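Local coordinates for hypothetical protein Atu1826 (Agrobacterium tumefaciens, PDB 2I3D) that is of unknown function but is probably a hydrolase of the alpha/beta fold, related in sequence to the S15 family of X-Pro dipeptidyl-peptidases, at residues Asn65-Val68 / Tyr69-Tyr73; Lys185-Asn188 / Gly189-Lys193. All coordinates share one frame; numbering follows the deposited sequence. Where two conformers were deposited one is given.

Both contacts are short runs of about two helical turns, each on the helix of a beta-alpha-beta unit of the same mixed sheet: residues 65-73 between strands 49-53 and 81-85, residues 185-193 between strands 171-176 and 202-207. Their centres lie 25 Å apart. Contact 1 is the more central, its centre 11 Å from that of the chain against 18 Å; none of its touching residues is exposed, whereas contact 2 has three exposed (K185, G189, E192) beside three buried (V187, L190, V191). Contact 1 includes a helix start capped by an asparagine, and its outer side meets the second subunit. Contact 2 touches no other chain of the assembly; on its outer side a water donates to a carboxylate and, weakly, to a carbonyl.

Contact 1: Asn65-Val68 / Tyr69-Tyr73; sequences NQIV and YQLFY
The shortest cross-contact bond runs from Q70 N to Q66 O, 2.8 Å, in the opening turn of helix 66-77, the helix of a beta-alpha-beta crossover between strands 49-53 and 81-85. The same carbonyl oxygen also lies against the side chain of Q70, whose CG comes to 3.2 Å from Q66 O. Chi1 of -68° sets that CG beside its own backbone N, and a bend at chi2 then brings Q70 NE2 to the edge of the Y69 ring, in its plane. N65 is the N-cap: its OD1 accepts V68 N at 3.1 Å, in the carbonyl plane and on a lone pair, while N65 O takes Y69 N with an N-H...O angle of 175°. In the conformer given, Q66 NE2 bonds to F213 O and Q66 OE1 to N215 ND2, both of the second subunit. On the buried side, V68, L71 and F72 rest on I52 of strand 49-53, and I67 and L71 reach helix 218-233. These last two side chains run side by side in the same direction, with I67 CG2 4.0 Å from L71 CD1 and L71 CG 3.3 Å from I67 O.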
ATOM      1  N   ASN B  65      -2.223   1.224  -4.343  1.00 14.32           N
ATOM      2  CA  ASN B  65      -1.060   1.296  -3.461  0.60 14.15           C
ATOM      3  C   ASN B  65      -0.716   2.787  -3.194  1.00 14.04           C
ATOM      4  O   ASN B  65      -0.817   3.628  -4.088  1.00 13.34           O
ATOM      5  CB  ASN B  65       0.085   0.474  -4.117  0.60 14.65           C
ATOM      6  CG  ASN B  65       1.469   0.755  -3.537  0.60 14.83           C
ATOM      7  OD1 ASN B  65       2.119   1.720  -3.906  0.60 15.25           O
ATOM      8  ND2 ASN B  65       1.965  -0.166  -2.705  0.60 17.15           N
ATOM      9  N   GLN B  66      -0.350   3.133  -1.949  1.00 13.65           N
ATOM     10  CA  GLN B  66      -0.184   4.568  -1.604  0.60 12.67           C
ATOM     11  C   GLN B  66       0.872   5.260  -2.473  1.00 12.90           C
ATOM     12  O   GLN B  66       0.684   6.377  -2.884  1.00 12.69           O
ATOM     13  CB  GLN B  66       0.147   4.775  -0.119  0.60 11.90           C
ATOM     14  CG  GLN B  66      -0.881   4.129   0.853  0.60 12.32           C
ATOM     15  CD  GLN B  66      -2.376   4.502   0.551  0.60 13.80           C
ATOM     16  OE1 GLN B  66      -2.680   5.509  -0.118  0.60 14.28           O
ATOM     17  NE2 GLN B  66      -3.289   3.698   1.069  0.60  9.81           N
ATOM     18  N   ILE B  67       1.981   4.577  -2.698  1.00 12.69           N
ATOM     19  CA  ILE B  67       3.065   5.177  -3.528  1.00 11.47           C
ATOM     20  C   ILE B  67       2.570   5.396  -4.969  1.00 11.41           C
ATOM     21  O   ILE B  67       2.795   6.449  -5.563  1.00 12.07           O
ATOM     22  CB  ILE B  67       4.340   4.305  -3.482  1.00 12.27           C
ATOM     23  CG1 ILE B  67       4.966   4.368  -2.072  1.00 11.89           C
ATOM     24  CG2 ILE B  67       5.345   4.732  -4.561  1.00 11.67           C
ATOM     25  CD1 ILE B  67       6.090   3.365  -1.890  1.00 13.74           C
ATOM     26  N   VAL B  68       1.851   4.404  -5.509  1.00 11.25           N
ATOM     27  CA  VAL B  68       1.252   4.545  -6.842  1.00 11.28           C
ATOM     28  C   VAL B  68       0.272   5.744  -6.901  1.00 11.91           C
ATOM     29  O   VAL B  68       0.334   6.604  -7.816  1.00 12.22           O
ATOM     30  CB  VAL B  68       0.581   3.236  -7.291  1.00 11.46           C
ATOM     31  CG1 VAL B  68      -0.114   3.486  -8.637  1.00 11.49           C
ATOM     32  CG2 VAL B  68       1.641   2.059  -7.383  1.00 12.89           C
ATOM     33  N   TYR B  69      -0.630   5.813  -5.914  1.00 11.50           N
ATOM     34  CA  TYR B  69      -1.569   6.944  -5.792  1.00 12.06           C
ATOM     35  C   TYR B  69      -0.844   8.290  -5.685  1.00 12.56           C
ATOM     36  O   TYR B  69      -1.164   9.222  -6.411  1.00 12.25           O
ATOM     37  CB  TYR B  69      -2.524   6.748  -4.594  1.00 13.49           C
ATOM     38  CG  TYR B  69      -3.410   7.951  -4.492  1.00 14.50           C
ATOM     39  CD1 TYR B  69      -4.482   8.111  -5.379  1.00 16.80           C
ATOM     40  CD2 TYR B  69      -3.120   8.985  -3.612  1.00 16.59           C
ATOM     41  CE1 TYR B  69      -5.252   9.231  -5.339  1.00 18.71           C
ATOM     42  CE2 TYR B  69      -3.913  10.135  -3.573  1.00 17.80           C
ATOM     43  CZ  TYR B  69      -4.972  10.234  -4.444  1.00 18.53           C
ATOM     44  OH  TYR B  69      -5.774  11.344  -4.455  1.00 23.04           O
ATOM     45  N   GLN B  70       0.141   8.372  -4.777  1.00 11.91           N
ATOM     46  CA  GLN B  70       0.901   9.621  -4.635  1.00 13.36           C
ATOM     47  C   GLN B  70       1.642  10.023  -5.914  1.00 13.31           C
ATOM     48  O   GLN B  70       1.700  11.209  -6.234  1.00 13.13           O
ATOM     49  CB  GLN B  70       1.877   9.503  -3.484  1.00 14.25           C
ATOM     50  CG  GLN B  70       1.138   9.436  -2.126  1.00 15.18           C
ATOM     51  CD  GLN B  70       0.500  10.730  -1.766  1.00 18.93           C
ATOM     52  OE1 GLN B  70       1.082  11.828  -1.995  1.00 22.35           O
ATOM     53  NE2 GLN B  70      -0.731  10.655  -1.261  1.00 22.44           N
ATOM     54  N   LEU B  71       2.193   9.062  -6.656  1.00 12.61           N
ATOM     55  CA  LEU B  71       2.815   9.414  -7.921  1.00 12.51           C
ATOM     56  C   LEU B  71       1.759   9.979  -8.872  1.00 12.87           C
ATOM     57  O   LEU B  71       1.982  10.996  -9.528  1.00 13.16           O
ATOM     58  CB  LEU B  71       3.496   8.196  -8.567  1.00 11.98           C
ATOM     59  CG  LEU B  71       4.804   7.731  -7.881  1.00 11.24           C
ATOM     60  CD1 LEU B  71       5.173   6.297  -8.257  1.00 14.61           C
ATOM     61  CD2 LEU B  71       5.982   8.730  -8.228  1.00 12.60           C
ATOM     62  N   PHE B  72       0.625   9.270  -8.978  1.00 13.50           N
ATOM     63  CA  PHE B  72      -0.490   9.777  -9.768  1.00 13.64           C
ATOM     64  C   PHE B  72      -0.827  11.231  -9.375  1.00 14.04           C
ATOM     65  O   PHE B  72      -0.924  12.129 -10.240  1.00 14.48           O
ATOM     66  CB  PHE B  72      -1.681   8.857  -9.557  1.00 14.00           C
ATOM     67  CG  PHE B  72      -2.915   9.269 -10.299  1.00 16.12           C
ATOM     68  CD1 PHE B  72      -3.263   8.633 -11.498  1.00 17.04           C
ATOM     69  CD2 PHE B  72      -3.776  10.246  -9.767  1.00 16.45           C
ATOM     70  CE1 PHE B  72      -4.453   8.976 -12.177  1.00 17.77           C
ATOM     71  CE2 PHE B  72      -4.963  10.599 -10.422  1.00 18.26           C
ATOM     72  CZ  PHE B  72      -5.307   9.966 -11.642  1.00 17.14           C
ATOM     73  N   TYR B  73      -1.008  11.469  -8.073  1.00 14.41           N
ATOM     74  CA  TYR B  73      -1.390  12.796  -7.603  1.00 16.59           C
ATOM     75  C   TYR B  73      -0.324  13.870  -7.919  1.00 15.71           C
ATOM     76  O   TYR B  73      -0.674  14.991  -8.286  1.00 14.94           O
ATOM     77  CB  TYR B  73      -1.649  12.728  -6.104  1.00 19.04           C
ATOM     78  CG  TYR B  73      -2.264  13.968  -5.521  1.00 23.42           C
ATOM     79  CD1 TYR B  73      -3.576  14.342  -5.830  1.00 26.79           C
ATOM     80  CD2 TYR B  73      -1.536  14.757  -4.649  1.00 28.67           C
ATOM     81  CE1 TYR B  73      -4.142  15.503  -5.274  1.00 27.50           C
ATOM     82  CE2 TYR B  73      -2.085  15.915  -4.096  1.00 29.79           C
ATOM     83  CZ  TYR B  73      -3.371  16.273  -4.422  1.00 27.38           C
ATOM     84  OH  TYR B  73      -3.858  17.416  -3.822  1.00 28.77           O
TER

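Contact 2: Lys185-Asn188 / Gly189-Lys193; sequences KDVN and GLVEK
Helix 184-195, which links strand 171-176 to strand 202-207 in a beta-alpha-beta unit, supplies both halves of this contact, and four successive i to i+4 backbone bonds join them. The shortest joins E192 N to N188 O at 2.7 Å, with the donor nearly in line with the carbonyl. At the other end the bond from G189 N to K185 O is longer, 3.1 Å, and its N-H...O angle falls to 146°, the donor being tilted 32° from the carbonyl plane.

N188 O has several neighbours. Besides E192 N, it has E192 CG at 3.3 Å, because chi1 of -74° lays CG beside the backbone N of E192. The glutamate chain bends at chi2, and a water donates to its OE2 at 2.6 Å and, weakly, to N188 O. This makes a loose water bridge, in the conformer given, to the carbonyl one turn earlier, on the outer side of the helix.

The inner side is largely apolar. V187 and V191 cross at a slant, V187 CG1 lying 4.2 Å from V191 CG2, a loose methyl contact. The closer approach is to the backbone: V191 CG2, beside its own N, sits 3.3 Å from V187 O, the oxygen that also accepts V191 N. Both valines pack on I173 of strand 171-176 and on H204 of strand 202-207, while L190 turns to P156 and F161 in loops. Largely apolar residues toward the strands and a hydrated carboxylate on the outer side make this an amphipathic helix flanking the central sheet, as in alpha/beta hydrolases.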
ATOM      1  N   LYS B 185      23.489  -2.648  -3.712  1.00 14.93           N
ATOM      2  CA  LYS B 185      24.530  -3.027  -4.654  1.00 16.91           C
ATOM      3  C   LYS B 185      23.945  -3.303  -6.043  1.00 14.06           C
ATOM      4  O   LYS B 185      24.557  -2.963  -7.054  1.00 13.62           O
ATOM      5  CB  LYS B 185      25.307  -4.238  -4.143  1.00 17.92           C
ATOM      6  CG  LYS B 185      26.341  -4.819  -5.118  1.00 20.35           C
ATOM      7  CD  LYS B 185      27.348  -5.811  -4.376  1.00 22.58           C
ATOM      8  CE  LYS B 185      26.719  -7.161  -4.115  1.00 27.02           C
ATOM      9  NZ  LYS B 185      27.763  -8.075  -3.506  1.00 29.59           N
ATOM     10  N   ASP B 186      22.778  -3.952  -6.083  1.00 11.84           N
ATOM     11  CA  ASP B 186      22.193  -4.305  -7.363  1.00 12.31           C
ATOM     12  C   ASP B 186      21.665  -3.052  -8.059  1.00 11.14           C
ATOM     13  O   ASP B 186      21.864  -2.872  -9.281  1.00 11.88           O
ATOM     14  CB  ASP B 186      21.072  -5.305  -7.159  1.00 12.97           C
ATOM     15  CG  ASP B 186      21.573  -6.534  -6.482  1.00 14.70           C
ATOM     16  OD1 ASP B 186      22.051  -7.430  -7.194  1.00 15.57           O
ATOM     17  OD2 ASP B 186      21.573  -6.576  -5.241  1.00 15.65           O
ATOM     18  N   VAL B 187      20.974  -2.190  -7.305  1.00 11.68           N
ATOM     19  CA  VAL B 187      20.512  -0.937  -7.942  1.00 11.57           C
ATOM     20  C   VAL B 187      21.692  -0.090  -8.429  1.00 11.47           C
ATOM     21  O   VAL B 187      21.617   0.507  -9.502  1.00 11.52           O
ATOM     22  CB  VAL B 187      19.543  -0.129  -7.048  1.00 11.74           C
ATOM     23  CG1 VAL B 187      19.033   1.110  -7.851  1.00 13.95           C
ATOM     24  CG2 VAL B 187      18.370  -1.029  -6.680  1.00 11.43           C
ATOM     25  N   ASN B 188      22.767  -0.044  -7.660  1.00 11.88           N
ATOM     26  CA  ASN B 188      23.922   0.778  -8.032  1.00 12.42           C
ATOM     27  C   ASN B 188      24.556   0.294  -9.324  1.00 12.30           C
ATOM     28  O   ASN B 188      24.953   1.094 -10.182  1.00 12.84           O
ATOM     29  CB  ASN B 188      24.993   0.742  -6.938  1.00 13.06           C
ATOM     30  CG  ASN B 188      24.620   1.570  -5.735  1.00 17.69           C
ATOM     31  OD1 ASN B 188      23.686   2.388  -5.806  1.00 21.28           O
ATOM     32  ND2 ASN B 188      25.321   1.354  -4.608  1.00 22.39           N
ATOM     33  N   GLY B 189      24.567  -1.023  -9.495  1.00 12.36           N
ATOM     34  CA  GLY B 189      25.156  -1.619 -10.705  1.00 12.42           C
ATOM     35  C   GLY B 189      24.359  -1.251 -11.945  1.00 12.55           C
ATOM     36  O   GLY B 189      24.936  -0.956 -13.006  1.00 13.82           O
ATOM     37  N   LEU B 190      23.017  -1.263 -11.839  1.00 11.35           N
ATOM     38  CA  LEU B 190      22.186  -0.845 -12.976  1.00 12.72           C
ATOM     39  C   LEU B 190      22.435   0.665 -13.267  1.00 12.43           C
ATOM     40  O   LEU B 190      22.635   1.074 -14.414  1.00 13.20           O
ATOM     41  CB  LEU B 190      20.699  -1.017 -12.647  1.00 12.87           C
ATOM     42  CG  LEU B 190      19.681  -0.301 -13.555  1.00 13.67           C
ATOM     43  CD1 LEU B 190      19.774  -0.791 -14.990  1.00 14.11           C
ATOM     44  CD2 LEU B 190      18.216  -0.420 -13.007  1.00 13.29           C
ATOM     45  N   VAL B 191      22.439   1.480 -12.207  1.00 12.20           N
ATOM     46  CA  VAL B 191      22.652   2.915 -12.384  1.00 13.47           C
ATOM     47  C   VAL B 191      24.027   3.183 -13.011  1.00 14.11           C
ATOM     48  O   VAL B 191      24.123   3.967 -13.942  1.00 14.88           O
ATOM     49  CB  VAL B 191      22.496   3.658 -11.093  1.00 13.48           C
ATOM     50  CG1 VAL B 191      22.851   5.146 -11.262  1.00 15.89           C
ATOM     51  CG2 VAL B 191      21.035   3.533 -10.628  1.00 13.28           C
ATOM     52  N   GLU B 192      25.077   2.513 -12.516  1.00 13.68           N
ATOM     53  CA  GLU B 192      26.425   2.695 -13.092  0.70 15.26           C
ATOM     54  C   GLU B 192      26.443   2.352 -14.584  1.00 15.45           C
ATOM     55  O   GLU B 192      27.094   3.067 -15.388  1.00 16.51           O
ATOM     56  CB  GLU B 192      27.468   1.866 -12.344  0.70 16.51           C
ATOM     57  CG  GLU B 192      27.824   2.419 -10.979  0.70 19.55           C
ATOM     58  CD  GLU B 192      28.593   3.734 -11.047  0.70 22.40           C
ATOM     59  OE1 GLU B 192      29.692   3.789 -11.645  0.70 26.52           O
ATOM     60  OE2 GLU B 192      28.085   4.718 -10.515  0.70 24.98           O
ATOM     61  N   LYS B 193      25.753   1.278 -14.976  1.00 14.60           N
ATOM     62  CA  LYS B 193      25.646   0.925 -16.401  1.00 15.35           C
ATOM     63  C   LYS B 193      24.975   2.055 -17.199  1.00 14.74           C
ATOM     64  O   LYS B 193      25.484   2.502 -18.217  1.00 16.55           O
ATOM     65  CB  LYS B 193      24.901  -0.424 -16.556  1.00 16.07           C
ATOM     66  CG  LYS B 193      24.423  -0.789 -17.943  1.00 18.56           C
ATOM     67  CD  LYS B 193      25.608  -1.063 -18.822  1.00 23.01           C
ATOM     68  CE  LYS B 193      25.144  -1.419 -20.224  1.00 27.12           C
ATOM     69  NZ  LYS B 193      26.284  -1.465 -21.190  1.00 29.94           N
TER
HETATM   70  O   HOH W   1      25.944   4.151  -9.134  1.00 28.37           O